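Local coordinates for RagB/SusD domain protein (Flavobacterium johnsoniae, PDB 5J5U) that binds chitin as a SusD homologue, probably capturing chains of the polysaccharide at the outer membrane for the bacterium's chitin utilization system, at residues 260-265 with 302-307; 46-51 with 406-411; 58-63 with 431-436; 285-290 with 315-320; 34-39 with 66-71. All coordinates share one frame; numbering follows the deposited sequence.

Contact 1: 260-265 with 302-307; sequences FSSLLI and VRPGVF
The peptide groups of Phe-260 and Val-302 meet in two different ways. Phe-260 O is approached in its carbonyl plane by Val-302 N at 3.1 Å. The Val-302 carbonyl instead receives its donor over a face: Ser-262 N stands above the plane, 3.0 Å from Val-302 O, with an angle of only 110° at the oxygen. The CA of Ser-261 touches that same oxygen in a CA-H...O contact. Ser-262 OG lies 3.4 Å from Pro-304 CD, and it is just as close to Arg-303 CA. With OG between the backbone N and the carbonyl carbon (chi1 59°), a serine is small enough to fit against this bend in the chain. The bend is a type II turn from Arg-303 to Val-306; at the backbone angles of Gly-305 a CB would press against Pro-304 O, so glycine fits. Ser-261 OG accepts a weak bond from Leu-264 N at 3.3 Å, its one-carbon arm keeping it near the first helical turn, as in N-cap serines. It also faces Gln-47 O, at a modelled separation too short to be trusted. The arrangement is a single beta bridge between Ser-261 and Val-302, set directly at the N-cap of helix 262-270.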
# COMPACT_ATOMS: atom_id res chain seq x y z
N PHE A 260 -7.00 -3.55 15.23
CA PHE A 260 -7.60 -3.75 13.92
C PHE A 260 -9.06 -3.32 13.98
O PHE A 260 -9.69 -3.33 15.05
CB PHE A 260 -7.47 -5.21 13.46
CG PHE A 260 -6.04 -5.65 13.27
CD1 PHE A 260 -5.18 -4.91 12.48
CD2 PHE A 260 -5.56 -6.80 13.88
CE1 PHE A 260 -3.87 -5.28 12.29
CE2 PHE A 260 -4.23 -7.19 13.69
CZ PHE A 260 -3.39 -6.43 12.89
N SER A 261 -9.60 -2.89 12.86
CA SER A 261 -10.98 -2.41 12.88
C SER A 261 -11.98 -3.57 12.99
O SER A 261 -11.66 -4.70 12.62
CB SER A 261 -11.26 -1.59 11.63
OG SER A 261 -11.41 -2.42 10.50
N SER A 262 -13.18 -3.29 13.47
CA SER A 262 -14.22 -4.31 13.53
C SER A 262 -14.53 -4.88 12.14
O SER A 262 -14.86 -6.04 12.00
CB SER A 262 -15.50 -3.73 14.17
OG SER A 262 -15.99 -2.60 13.45
N LEU A 263 -14.42 -4.05 11.10
CA LEU A 263 -14.66 -4.52 9.74
C LEU A 263 -13.70 -5.68 9.36
O LEU A 263 -14.13 -6.74 8.86
CB LEU A 263 -14.52 -3.35 8.76
CG LEU A 263 -14.82 -3.63 7.28
CD1 LEU A 263 -16.30 -3.95 7.05
CD2 LEU A 263 -14.35 -2.45 6.42
N LEU A 264 -12.41 -5.48 9.60
CA LEU A 264 -11.44 -6.50 9.27
C LEU A 264 -11.60 -7.74 10.16
O LEU A 264 -11.68 -8.85 9.66
CB LEU A 264 -10.01 -5.95 9.40
CG LEU A 264 -8.83 -6.89 9.11
CD1 LEU A 264 -8.92 -7.39 7.70
CD2 LEU A 264 -7.53 -6.15 9.32
N ILE A 265 -11.67 -7.54 11.47
CA ILE A 265 -11.77 -8.68 12.38
C ILE A 265 -13.03 -9.49 12.10
O ILE A 265 -12.95 -10.70 11.96
CB ILE A 265 -11.77 -8.24 13.84
CG1 ILE A 265 -10.42 -7.58 14.18
CG2 ILE A 265 -12.03 -9.46 14.76
CD1 ILE A 265 -9.20 -8.46 13.95
N VAL A 302 -12.11 -2.96 16.89
CA VAL A 302 -12.66 -1.70 17.39
C VAL A 302 -13.40 -1.04 16.24
O VAL A 302 -12.85 -0.88 15.15
CB VAL A 302 -11.55 -0.74 17.94
CG1 VAL A 302 -12.17 0.62 18.33
CG2 VAL A 302 -10.81 -1.36 19.13
N ARG A 303 -14.64 -0.64 16.48
CA ARG A 303 -15.45 0.05 15.48
C ARG A 303 -14.77 1.36 15.03
O ARG A 303 -14.34 2.16 15.87
CB ARG A 303 -16.85 0.34 16.04
CG ARG A 303 -17.80 1.10 15.10
CD ARG A 303 -18.64 0.15 14.27
NE ARG A 303 -19.51 0.84 13.32
CZ ARG A 303 -20.56 0.29 12.70
NH1 ARG A 303 -20.90 -0.98 12.94
NH2 ARG A 303 -21.28 1.02 11.85
N PRO A 304 -14.69 1.57 13.71
CA PRO A 304 -14.16 2.83 13.17
C PRO A 304 -14.91 4.03 13.74
O PRO A 304 -16.13 4.01 13.86
CB PRO A 304 -14.40 2.70 11.66
CG PRO A 304 -14.44 1.20 11.41
CD PRO A 304 -15.10 0.63 12.65
N GLY A 305 -14.17 5.06 14.14
CA GLY A 305 -14.76 6.24 14.74
C GLY A 305 -14.81 6.14 16.25
O GLY A 305 -15.18 7.09 16.93
N VAL A 306 -14.41 5.00 16.79
CA VAL A 306 -14.50 4.76 18.22
C VAL A 306 -13.10 4.58 18.81
O VAL A 306 -12.33 3.79 18.30
CB VAL A 306 -15.38 3.51 18.54
CG1 VAL A 306 -15.35 3.16 20.03
CG2 VAL A 306 -16.82 3.74 18.06
N PHE A 307 -12.79 5.34 19.84
CA PHE A 307 -11.51 5.21 20.56
C PHE A 307 -11.50 3.91 21.39
O PHE A 307 -12.57 3.40 21.74
CB PHE A 307 -11.28 6.42 21.47
CG PHE A 307 -11.11 7.74 20.74
CD1 PHE A 307 -9.98 7.99 19.96
CD2 PHE A 307 -12.06 8.75 20.87
CE1 PHE A 307 -9.80 9.20 19.31
CE2 PHE A 307 -11.90 9.97 20.23
CZ PHE A 307 -10.77 10.20 19.45

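Contact 2: 46-51 with 406-411; sequences VQHYSG and QLWITY
Trp-408 and His-48 each give a ring N-H to a backbone oxygen of the other segment. Trp-408 NE1 donates to Val-46 O at 3.0 Å, and His-48 NE2 donates to Trp-408 O at 2.8 Å; the two side chains run antiparallel past one another, each ending near the other's backbone. Both residue types suit their places, pairing a flat ring for packing with an N-H that satisfies a buried carbonyl. NE2 lies over one face of the indole, with His-48 CD2 only 3.1 Å from Trp-408 NE1. The ring planes are inclined at 35°, an oblique pairing. Val-46 packs on both rings: its CG1 sits 3.8 Å above the centre of the imidazole, while CG2 touches Trp-408 CD1. Gln-47 O is at the indole edge, near CZ2. CG of Trp-408 is anti to the backbone N (chi1 173°), and chi2 then sets the turn of the indole. Val-46 and Gln-47 lie where helix 31-45 ends in a Schellman motif, with Gln-47 at positive phi, before strand 49-50. An alanine in place of Trp-408 would probably leave Val-46 O without its indole donor and open a gap beside Val-46 and His-48. Farther out, His-48 ND1 is bonded to Ser-415 OG, which fixes the imidazole's rotation, and Gln-47 NE2 bonds to Leu-431 O. Leu-264 of helix 262-270 packs on the indole as well.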
# COMPACT_ATOMS: atom_id res chain seq x y z
N VAL A 46 -9.34 3.62 5.14
CA VAL A 46 -9.79 2.36 4.58
C VAL A 46 -10.13 1.35 5.72
O VAL A 46 -10.41 0.19 5.47
CB VAL A 46 -8.73 1.81 3.58
CG1 VAL A 46 -7.63 1.00 4.31
CG2 VAL A 46 -9.39 1.00 2.49
N GLN A 47 -10.15 1.85 6.95
CA GLN A 47 -10.61 1.11 8.11
C GLN A 47 -9.84 -0.20 8.31
O GLN A 47 -10.40 -1.24 8.65
CB GLN A 47 -12.11 0.86 8.00
CG GLN A 47 -12.90 2.16 7.85
CD GLN A 47 -14.44 1.98 7.94
OE1 GLN A 47 -14.98 0.90 7.68
NE2 GLN A 47 -15.13 3.06 8.30
N HIS A 48 -8.53 -0.13 8.08
CA HIS A 48 -7.62 -1.15 8.55
C HIS A 48 -7.53 -1.08 10.09
O HIS A 48 -7.46 -2.12 10.76
CB HIS A 48 -6.24 -0.95 7.93
CG HIS A 48 -6.07 -1.63 6.60
ND1 HIS A 48 -4.96 -1.42 5.80
CD2 HIS A 48 -6.86 -2.49 5.93
CE1 HIS A 48 -5.08 -2.13 4.70
NE2 HIS A 48 -6.23 -2.79 4.75
N TYR A 49 -7.52 0.13 10.65
CA TYR A 49 -7.32 0.29 12.11
C TYR A 49 -8.31 1.23 12.81
O TYR A 49 -8.84 2.18 12.20
CB TYR A 49 -5.91 0.82 12.40
CG TYR A 49 -4.80 0.20 11.59
CD1 TYR A 49 -4.26 -1.04 11.95
CD2 TYR A 49 -4.26 0.85 10.51
CE1 TYR A 49 -3.23 -1.60 11.25
CE2 TYR A 49 -3.19 0.30 9.78
CZ TYR A 49 -2.69 -0.93 10.16
OH TYR A 49 -1.65 -1.51 9.44
N SER A 50 -8.50 1.01 14.12
CA SER A 50 -9.18 2.00 14.95
C SER A 50 -8.81 1.87 16.45
O SER A 50 -8.37 0.82 16.89
CB SER A 50 -10.70 1.90 14.76
OG SER A 50 -11.35 3.08 15.21
N GLY A 51 -8.97 2.93 17.23
CA GLY A 51 -8.72 2.79 18.65
C GLY A 51 -7.76 3.78 19.29
O GLY A 51 -8.03 4.26 20.39
N GLN A 406 -10.02 -9.22 -0.67
CA GLN A 406 -8.78 -9.96 -0.48
C GLN A 406 -7.55 -9.04 -0.62
O GLN A 406 -6.62 -9.13 0.18
CB GLN A 406 -8.69 -11.14 -1.46
CG GLN A 406 -9.62 -12.28 -1.12
CD GLN A 406 -9.38 -12.83 0.28
OE1 GLN A 406 -8.27 -12.80 0.81
NE2 GLN A 406 -10.45 -13.32 0.90
N LEU A 407 -7.54 -8.18 -1.63
CA LEU A 407 -6.42 -7.24 -1.78
C LEU A 407 -6.31 -6.31 -0.57
O LEU A 407 -5.22 -6.00 -0.09
CB LEU A 407 -6.59 -6.40 -3.06
CG LEU A 407 -6.17 -7.06 -4.38
CD1 LEU A 407 -6.84 -6.37 -5.55
CD2 LEU A 407 -4.66 -7.03 -4.54
N TRP A 408 -7.46 -5.87 -0.08
CA TRP A 408 -7.55 -5.02 1.10
C TRP A 408 -6.92 -5.73 2.30
O TRP A 408 -6.29 -5.09 3.16
CB TRP A 408 -9.02 -4.65 1.34
CG TRP A 408 -9.29 -3.92 2.59
CD1 TRP A 408 -8.93 -2.63 2.88
CD2 TRP A 408 -10.00 -4.40 3.74
NE1 TRP A 408 -9.36 -2.29 4.14
CE2 TRP A 408 -10.02 -3.36 4.69
CE3 TRP A 408 -10.63 -5.61 4.05
CZ2 TRP A 408 -10.64 -3.49 5.93
CZ3 TRP A 408 -11.24 -5.75 5.28
CH2 TRP A 408 -11.25 -4.69 6.20
N ILE A 409 -7.05 -7.06 2.33
CA ILE A 409 -6.40 -7.83 3.40
C ILE A 409 -4.91 -7.97 3.12
O ILE A 409 -4.07 -7.79 4.00
CB ILE A 409 -7.06 -9.21 3.58
CG1 ILE A 409 -8.50 -9.03 4.08
CG2 ILE A 409 -6.27 -10.05 4.58
CD1 ILE A 409 -9.28 -10.30 4.27
N THR A 410 -4.58 -8.22 1.87
CA THR A 410 -3.20 -8.38 1.43
C THR A 410 -2.38 -7.10 1.63
O THR A 410 -1.19 -7.16 1.98
CB THR A 410 -3.17 -8.84 -0.05
OG1 THR A 410 -3.55 -10.22 -0.10
CG2 THR A 410 -1.80 -8.68 -0.67
N TYR A 411 -3.03 -5.94 1.46
CA TYR A 411 -2.38 -4.64 1.62
C TYR A 411 -2.33 -4.14 3.04
O TYR A 411 -2.02 -2.97 3.27
CB TYR A 411 -3.07 -3.58 0.78
CG TYR A 411 -2.83 -3.68 -0.70
CD1 TYR A 411 -1.56 -3.93 -1.22
CD2 TYR A 411 -3.88 -3.56 -1.59
CE1 TYR A 411 -1.35 -4.03 -2.59
CE2 TYR A 411 -3.68 -3.65 -2.95
CZ TYR A 411 -2.42 -3.89 -3.45
OH TYR A 411 -2.26 -3.97 -4.82

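Contact 3: 58-63 with 431-436; sequences YGSKFK and LPITNS
Ile-433 and Asn-435 rest against Lys-61 and its neighbours where helix 53-60 runs out through a wide pi-type turn, in which Lys-63 N bonds to Tyr-58 O five residues back. Phe-62, with positive phi, is the first residue to leave helical angles. The apolar part of the contact centres on Ile-433. Its CG1 lies 4.0 Å from Phe-62 CZ, and its CD1 reaches Ser-60 O at 3.5 Å. That carbonyl oxygen also stands 3.4 Å above the Phe-62 ring plane, offset toward the rim, so ring and isoleucine flank the same group. A branched aliphatic side chain suits this place because CG2 can turn toward Lys-61 CA while CG1 lies beside the ring's CZ. Van der Waals contact of a second kind joins Lys-61 and Asn-435, whose side chains cross at about a right angle. Here the aliphatic part of the lysine lies against the amide, with CD 3.1 Å from Asn-435 ND2. The charge is handled elsewhere: the bend at chi3 (-64°) places CE, and NZ forms salt bridges with Asp-437 and Glu-57. In the polar group, Asn-435 ND2 donates to Gly-305 O, and Ser-60 OG bonds to Gly-305 N. A water bridges the two side chains, accepting from Lys-61 NZ at 3.3 Å and Asn-435 ND2 at 2.8 Å.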
# COMPACT_ATOMS: atom_id res chain seq x y z
N TYR A 58 -8.00 11.49 13.73
CA TYR A 58 -7.75 12.15 12.45
C TYR A 58 -8.04 11.26 11.23
O TYR A 58 -8.69 11.74 10.29
CB TYR A 58 -6.31 12.68 12.41
CG TYR A 58 -6.05 13.61 13.58
CD1 TYR A 58 -6.61 14.88 13.62
CD2 TYR A 58 -5.30 13.19 14.68
CE1 TYR A 58 -6.41 15.72 14.69
CE2 TYR A 58 -5.10 14.04 15.78
CZ TYR A 58 -5.66 15.31 15.77
OH TYR A 58 -5.47 16.16 16.83
N GLY A 59 -7.61 10.00 11.25
CA GLY A 59 -7.83 9.11 10.12
C GLY A 59 -9.22 8.47 10.03
O GLY A 59 -9.85 8.39 8.99
N SER A 60 -9.72 8.00 11.16
CA SER A 60 -10.97 7.29 11.18
C SER A 60 -12.17 8.25 11.02
O SER A 60 -13.05 8.01 10.20
CB SER A 60 -11.06 6.49 12.48
OG SER A 60 -11.95 5.43 12.35
N LYS A 61 -12.16 9.36 11.76
CA LYS A 61 -13.28 10.31 11.73
C LYS A 61 -13.15 11.43 10.68
O LYS A 61 -14.12 12.13 10.42
CB LYS A 61 -13.45 10.95 13.11
CG LYS A 61 -13.80 9.97 14.20
CD LYS A 61 -14.27 10.68 15.47
CE LYS A 61 -13.22 11.53 16.11
NZ LYS A 61 -13.67 12.06 17.45
N PHE A 62 -11.97 11.57 10.07
CA PHE A 62 -11.65 12.59 9.05
C PHE A 62 -11.48 14.02 9.62
O PHE A 62 -12.37 14.85 9.55
CB PHE A 62 -12.71 12.60 7.94
CG PHE A 62 -13.08 11.21 7.45
CD1 PHE A 62 -12.13 10.19 7.42
CD2 PHE A 62 -14.38 10.94 7.03
CE1 PHE A 62 -12.46 8.93 6.99
CE2 PHE A 62 -14.74 9.69 6.59
CZ PHE A 62 -13.77 8.66 6.57
N LYS A 63 -10.31 14.28 10.19
CA LYS A 63 -9.95 15.61 10.63
C LYS A 63 -8.59 15.99 10.02
O LYS A 63 -7.68 15.16 9.95
CB LYS A 63 -9.90 15.69 12.16
CG LYS A 63 -11.23 15.50 12.84
CD LYS A 63 -11.15 15.86 14.31
CE LYS A 63 -12.47 15.54 15.01
NZ LYS A 63 -12.38 15.91 16.43
N LEU A 431 -17.60 0.62 6.72
CA LEU A 431 -18.60 1.01 7.69
C LEU A 431 -18.76 2.50 7.60
O LEU A 431 -17.78 3.22 7.48
CB LEU A 431 -18.17 0.59 9.10
CG LEU A 431 -18.19 -0.93 9.26
CD1 LEU A 431 -17.55 -1.40 10.58
CD2 LEU A 431 -19.65 -1.36 9.17
N PRO A 432 -20.01 2.97 7.70
CA PRO A 432 -20.28 4.40 7.59
C PRO A 432 -19.76 5.14 8.81
O PRO A 432 -19.81 4.63 9.92
CB PRO A 432 -21.81 4.46 7.49
CG PRO A 432 -22.26 3.22 8.20
CD PRO A 432 -21.23 2.17 7.89
N ILE A 433 -19.18 6.31 8.59
CA ILE A 433 -18.70 7.18 9.65
C ILE A 433 -19.76 8.24 9.98
O ILE A 433 -20.06 9.09 9.15
CB ILE A 433 -17.35 7.84 9.24
CG1 ILE A 433 -16.26 6.76 9.08
CG2 ILE A 433 -16.92 8.91 10.24
CD1 ILE A 433 -15.91 6.05 10.40
N THR A 434 -20.31 8.19 11.19
CA THR A 434 -21.43 9.08 11.52
C THR A 434 -21.07 10.06 12.63
O THR A 434 -21.91 10.86 13.05
CB THR A 434 -22.69 8.27 11.95
OG1 THR A 434 -22.36 7.38 13.03
CG2 THR A 434 -23.27 7.46 10.76
N ASN A 435 -19.81 10.05 13.05
CA ASN A 435 -19.33 10.99 14.06
C ASN A 435 -19.70 12.44 13.73
O ASN A 435 -19.50 12.91 12.60
CB ASN A 435 -17.82 10.88 14.21
CG ASN A 435 -17.39 9.49 14.57
OD1 ASN A 435 -17.39 8.58 13.73
ND2 ASN A 435 -17.05 9.29 15.84
N SER A 436 -20.22 13.15 14.73
CA SER A 436 -20.77 14.47 14.51
C SER A 436 -19.66 15.49 14.26
O SER A 436 -19.90 16.57 13.70
CB SER A 436 -21.62 14.89 15.71
OG SER A 436 -20.79 15.09 16.84
O HOH W 1 -16.86 11.37 17.70

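Contact 4: 285-290 with 315-320; sequences GSVNGG and SNAASG
A type I beta turn from Ser-286 to Gly-289, inside the long excursion between strands 280-281 and 320-321, meets the short 3-10 segment at Ser-315 and Asn-316. Gly-285, just ahead of the turn, makes the direct link: its N donates to Asn-316 O at 3.1 Å. The bond is straight at the hydrogen (167°), but the donor stands above the carbonyl plane, with an angle of 107° at the oxygen. Glycine suits this position because a CB would point at the partner and come 2.8 Å from Asn-316 CB, a clash. Without it, Asn-316 CB can lie 3.6 Å from Gly-285 N. Ala-317 continues the contact, its CA touching Gly-285 O and its methyl packing on the backbone of the turn, 3.9 Å from Ser-286 O and 4.0 Å from Val-287 CA. Alanine suits the place, since a lone methyl can pack closely on the turn's backbone. The more distant CG1 of Val-287 also approaches that methyl. The turn is held from within by Gly-289 N bonding to Ser-286 O, and by an ST turn in which Ser-286 OG accepts from Asn-288 N at 3.1 Å. Ser-286 OG has a second partner in Glu-296, whose other carboxylate oxygen takes Val-287 N. The backbone of Asn-316 also bonds to Thr-284, consistent with a continuation of the approach begun by the antiparallel strands 280-281 and 320-321, the first of which comes directly after helix 276-279 in the chain.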
# COMPACT_ATOMS: atom_id res chain seq x y z
N GLY A 285 -10.42 -9.03 28.47
CA GLY A 285 -11.55 -8.62 29.26
C GLY A 285 -12.86 -8.96 28.57
O GLY A 285 -12.91 -9.18 27.37
N SER A 286 -13.94 -8.98 29.35
CA SER A 286 -15.28 -9.19 28.84
C SER A 286 -15.96 -7.87 28.54
O SER A 286 -15.69 -6.87 29.21
CB SER A 286 -16.13 -9.95 29.86
OG SER A 286 -17.50 -9.99 29.46
N VAL A 287 -16.88 -7.89 27.58
CA VAL A 287 -17.66 -6.70 27.27
C VAL A 287 -18.44 -6.23 28.49
O VAL A 287 -18.83 -5.07 28.57
CB VAL A 287 -18.64 -6.96 26.11
CG1 VAL A 287 -17.89 -7.23 24.81
CG2 VAL A 287 -19.57 -8.11 26.44
N ASN A 288 -18.66 -7.13 29.45
CA ASN A 288 -19.38 -6.76 30.66
C ASN A 288 -18.42 -6.33 31.76
O ASN A 288 -18.81 -6.14 32.91
CB ASN A 288 -20.26 -7.91 31.13
CG ASN A 288 -21.34 -8.26 30.11
OD1 ASN A 288 -22.32 -7.52 29.93
ND2 ASN A 288 -21.17 -9.40 29.44
N GLY A 289 -17.15 -6.17 31.40
CA GLY A 289 -16.15 -5.79 32.37
C GLY A 289 -15.53 -7.02 33.02
O GLY A 289 -16.09 -8.12 32.95
N GLY A 290 -14.38 -6.82 33.65
CA GLY A 290 -13.65 -7.89 34.30
C GLY A 290 -13.03 -8.87 33.32
O GLY A 290 -13.20 -8.74 32.11
N SER A 315 -10.71 -1.14 26.81
CA SER A 315 -9.86 -1.61 25.72
C SER A 315 -9.53 -3.11 25.81
O SER A 315 -9.18 -3.72 24.80
CB SER A 315 -8.55 -0.80 25.66
OG SER A 315 -7.80 -0.94 26.85
N ASN A 316 -9.61 -3.70 27.00
CA ASN A 316 -9.35 -5.14 27.13
C ASN A 316 -10.37 -5.99 26.39
O ASN A 316 -10.09 -7.14 26.01
CB ASN A 316 -9.31 -5.56 28.60
CG ASN A 316 -8.05 -5.13 29.29
OD1 ASN A 316 -7.00 -4.95 28.66
ND2 ASN A 316 -8.13 -4.92 30.59
N ALA A 317 -11.56 -5.41 26.18
CA ALA A 317 -12.67 -6.08 25.52
C ALA A 317 -12.57 -5.96 24.00
O ALA A 317 -13.56 -6.14 23.29
CB ALA A 317 -14.00 -5.51 26.01
N ALA A 318 -11.39 -5.62 23.50
CA ALA A 318 -11.14 -5.64 22.07
C ALA A 318 -9.82 -6.35 21.75
O ALA A 318 -8.84 -6.23 22.49
CB ALA A 318 -11.15 -4.19 21.48
N SER A 319 -9.81 -7.10 20.66
CA SER A 319 -8.58 -7.72 20.17
C SER A 319 -7.51 -6.68 19.91
O SER A 319 -7.81 -5.54 19.53
CB SER A 319 -8.83 -8.50 18.87
OG SER A 319 -9.53 -9.72 19.10
N GLY A 320 -6.26 -7.10 20.08
CA GLY A 320 -5.10 -6.28 19.83
C GLY A 320 -4.28 -6.74 18.63
O GLY A 320 -4.75 -7.48 17.78

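Contact 5: 34-39 with 66-71; sequences QHRTNL and DEYATA
Arg-36 reaches across to Glu-67 and Tyr-68 with CG anti to the carbonyl carbon (chi1 -70°) and a chain extended from CG to NE. Glu-67, its CG anti to the backbone N, is likewise extended beyond CG, and its carboxylate comes to the guanidinium. The salt bridge runs from Arg-36 NE to Glu-67 OE1 at 3.1 Å, with a weak second bond from NH2 at 3.4 Å. OE1 lies in the guanidinium plane, at its edge, but the donor meets the carboxylate from above its plane, the two planes being 79° apart. The arginine stem is equally useful: CG touches Tyr-68 CD1 at 3.6 Å, and CD lies as close to Ala-71 CB. Alanine suits that position because its small methyl lets the arginine stem lie close against helix 66-90. An alanine in place of Arg-36 would probably leave Glu-67 without its mate and open a gap beside the Tyr-68 ring and the Ala-71 methyl. Arg-36 NH1 is also hydrogen-bonded to Tyr-32 O, one turn back in its own helix. A water also bridges the helices, 2.6 Å from Thr-37 OG1; it donates to Tyr-68 O at 2.9 Å and, more weakly, to Ala-69 O. Within 34-39 the helix widens into a pi-type turn, with Leu-39 N bonding to Gln-34 O. Segments 34-39 and 66-71, of helices 31-45 and 66-90, cross at -76° with axes 7.9 Å apart at closest approach, a helix-helix crossing of the kind that builds the helix-rich body of a SusD-family protein.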
# COMPACT_ATOMS: atom_id res chain seq x y z
N GLN A 34 5.34 6.98 7.51
CA GLN A 34 4.67 5.70 7.77
C GLN A 34 3.62 5.91 8.83
O GLN A 34 2.52 5.35 8.76
CB GLN A 34 5.66 4.62 8.22
CG GLN A 34 6.59 4.14 7.14
CD GLN A 34 5.86 3.40 6.02
OE1 GLN A 34 4.75 2.89 6.20
NE2 GLN A 34 6.50 3.36 4.86
N HIS A 35 3.95 6.73 9.81
CA HIS A 35 3.01 7.01 10.88
C HIS A 35 1.84 7.84 10.34
O HIS A 35 0.67 7.56 10.62
CB HIS A 35 3.72 7.74 12.04
CG HIS A 35 2.93 7.79 13.31
ND1 HIS A 35 3.36 8.48 14.43
CD2 HIS A 35 1.75 7.22 13.65
CE1 HIS A 35 2.46 8.35 15.39
NE2 HIS A 35 1.48 7.59 14.95
N ARG A 36 2.15 8.87 9.55
CA ARG A 36 1.13 9.84 9.17
C ARG A 36 0.34 9.43 7.90
O ARG A 36 -0.89 9.54 7.87
CB ARG A 36 1.78 11.21 8.98
CG ARG A 36 2.25 11.84 10.29
CD ARG A 36 3.30 12.96 10.07
NE ARG A 36 3.66 13.59 11.34
CZ ARG A 36 4.50 13.05 12.23
NH1 ARG A 36 5.08 11.88 11.98
NH2 ARG A 36 4.76 13.68 13.37
N THR A 37 1.02 8.93 6.88
CA THR A 37 0.35 8.63 5.62
C THR A 37 -0.16 7.20 5.54
O THR A 37 -1.25 6.97 5.03
CB THR A 37 1.28 8.87 4.42
OG1 THR A 37 1.98 10.10 4.60
CG2 THR A 37 0.46 8.95 3.15
N ASN A 38 0.62 6.26 6.05
CA ASN A 38 0.25 4.84 6.06
C ASN A 38 -0.72 4.54 7.21
O ASN A 38 -1.90 4.19 6.97
CB ASN A 38 1.53 3.97 6.16
CG ASN A 38 1.25 2.44 6.16
OD1 ASN A 38 0.11 1.96 6.12
ND2 ASN A 38 2.34 1.68 6.20
N LEU A 39 -0.24 4.71 8.44
CA LEU A 39 -1.02 4.33 9.61
C LEU A 39 -2.24 5.22 9.82
O LEU A 39 -3.35 4.75 9.79
CB LEU A 39 -0.13 4.36 10.88
CG LEU A 39 -0.70 3.86 12.23
CD1 LEU A 39 -1.58 2.64 12.05
CD2 LEU A 39 0.40 3.55 13.26
N ASP A 66 -2.37 19.56 8.68
CA ASP A 66 -1.52 19.86 7.51
C ASP A 66 -0.29 18.98 7.47
O ASP A 66 0.06 18.44 6.44
CB ASP A 66 -1.08 21.33 7.50
CG ASP A 66 -2.23 22.28 7.28
OD1 ASP A 66 -3.29 21.83 6.79
OD2 ASP A 66 -2.09 23.49 7.60
N GLU A 67 0.38 18.87 8.60
CA GLU A 67 1.59 18.09 8.70
C GLU A 67 1.32 16.63 8.33
O GLU A 67 2.15 15.97 7.67
CB GLU A 67 2.15 18.17 10.12
CG GLU A 67 3.39 17.36 10.32
CD GLU A 67 3.74 17.16 11.78
OE1 GLU A 67 3.02 16.40 12.43
OE2 GLU A 67 4.75 17.74 12.26
N TYR A 68 0.16 16.12 8.74
CA TYR A 68 -0.16 14.71 8.52
C TYR A 68 -0.43 14.48 7.06
O TYR A 68 0.05 13.52 6.48
CB TYR A 68 -1.34 14.25 9.38
CG TYR A 68 -1.08 14.22 10.88
CD1 TYR A 68 0.18 14.52 11.40
CD2 TYR A 68 -2.10 13.86 11.79
CE1 TYR A 68 0.42 14.48 12.78
CE2 TYR A 68 -1.87 13.81 13.18
CZ TYR A 68 -0.61 14.13 13.66
OH TYR A 68 -0.34 14.11 15.02
N ALA A 69 -1.18 15.40 6.45
CA ALA A 69 -1.52 15.28 5.05
C ALA A 69 -0.33 15.54 4.12
O ALA A 69 -0.31 14.99 3.02
CB ALA A 69 -2.67 16.23 4.70
N THR A 70 0.66 16.35 4.54
CA THR A 70 1.76 16.67 3.64
C THR A 70 3.08 15.95 3.93
O THR A 70 4.07 16.15 3.21
CB THR A 70 2.06 18.18 3.63
OG1 THR A 70 2.53 18.59 4.92
CG2 THR A 70 0.82 18.98 3.23
N ALA A 71 3.09 15.10 4.97
CA ALA A 71 4.30 14.35 5.35
C ALA A 71 4.93 13.50 4.22
O ALA A 71 6.16 13.53 4.02
CB ALA A 71 3.97 13.46 6.54
O HOH W 2 0.90 12.32 3.94

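How the contacts relate
Contacts 1, 2 and 3 form one cluster, with centres 10 to 15 Å apart. Strand 49-50 pairs antiparallel with strand 259-260, tying contact 2 to contact 1, while Gly-305 links contact 1 to Ser-60 and Asn-435 of contact 3. Contact 4 lies farther out, about 14 Å from contact 1 centre to centre, in the loop region that contact 1 shares. Contact 5, its centre about 17 Å from those of contacts 2 and 3, comes first along the chain, and its helices 31-45 and 66-90 bracket in sequence strand 49-50 and helix 53-60. Contacts 2 and 3 join residues over 350 positions apart, so early and late parts of the chain close upon each other.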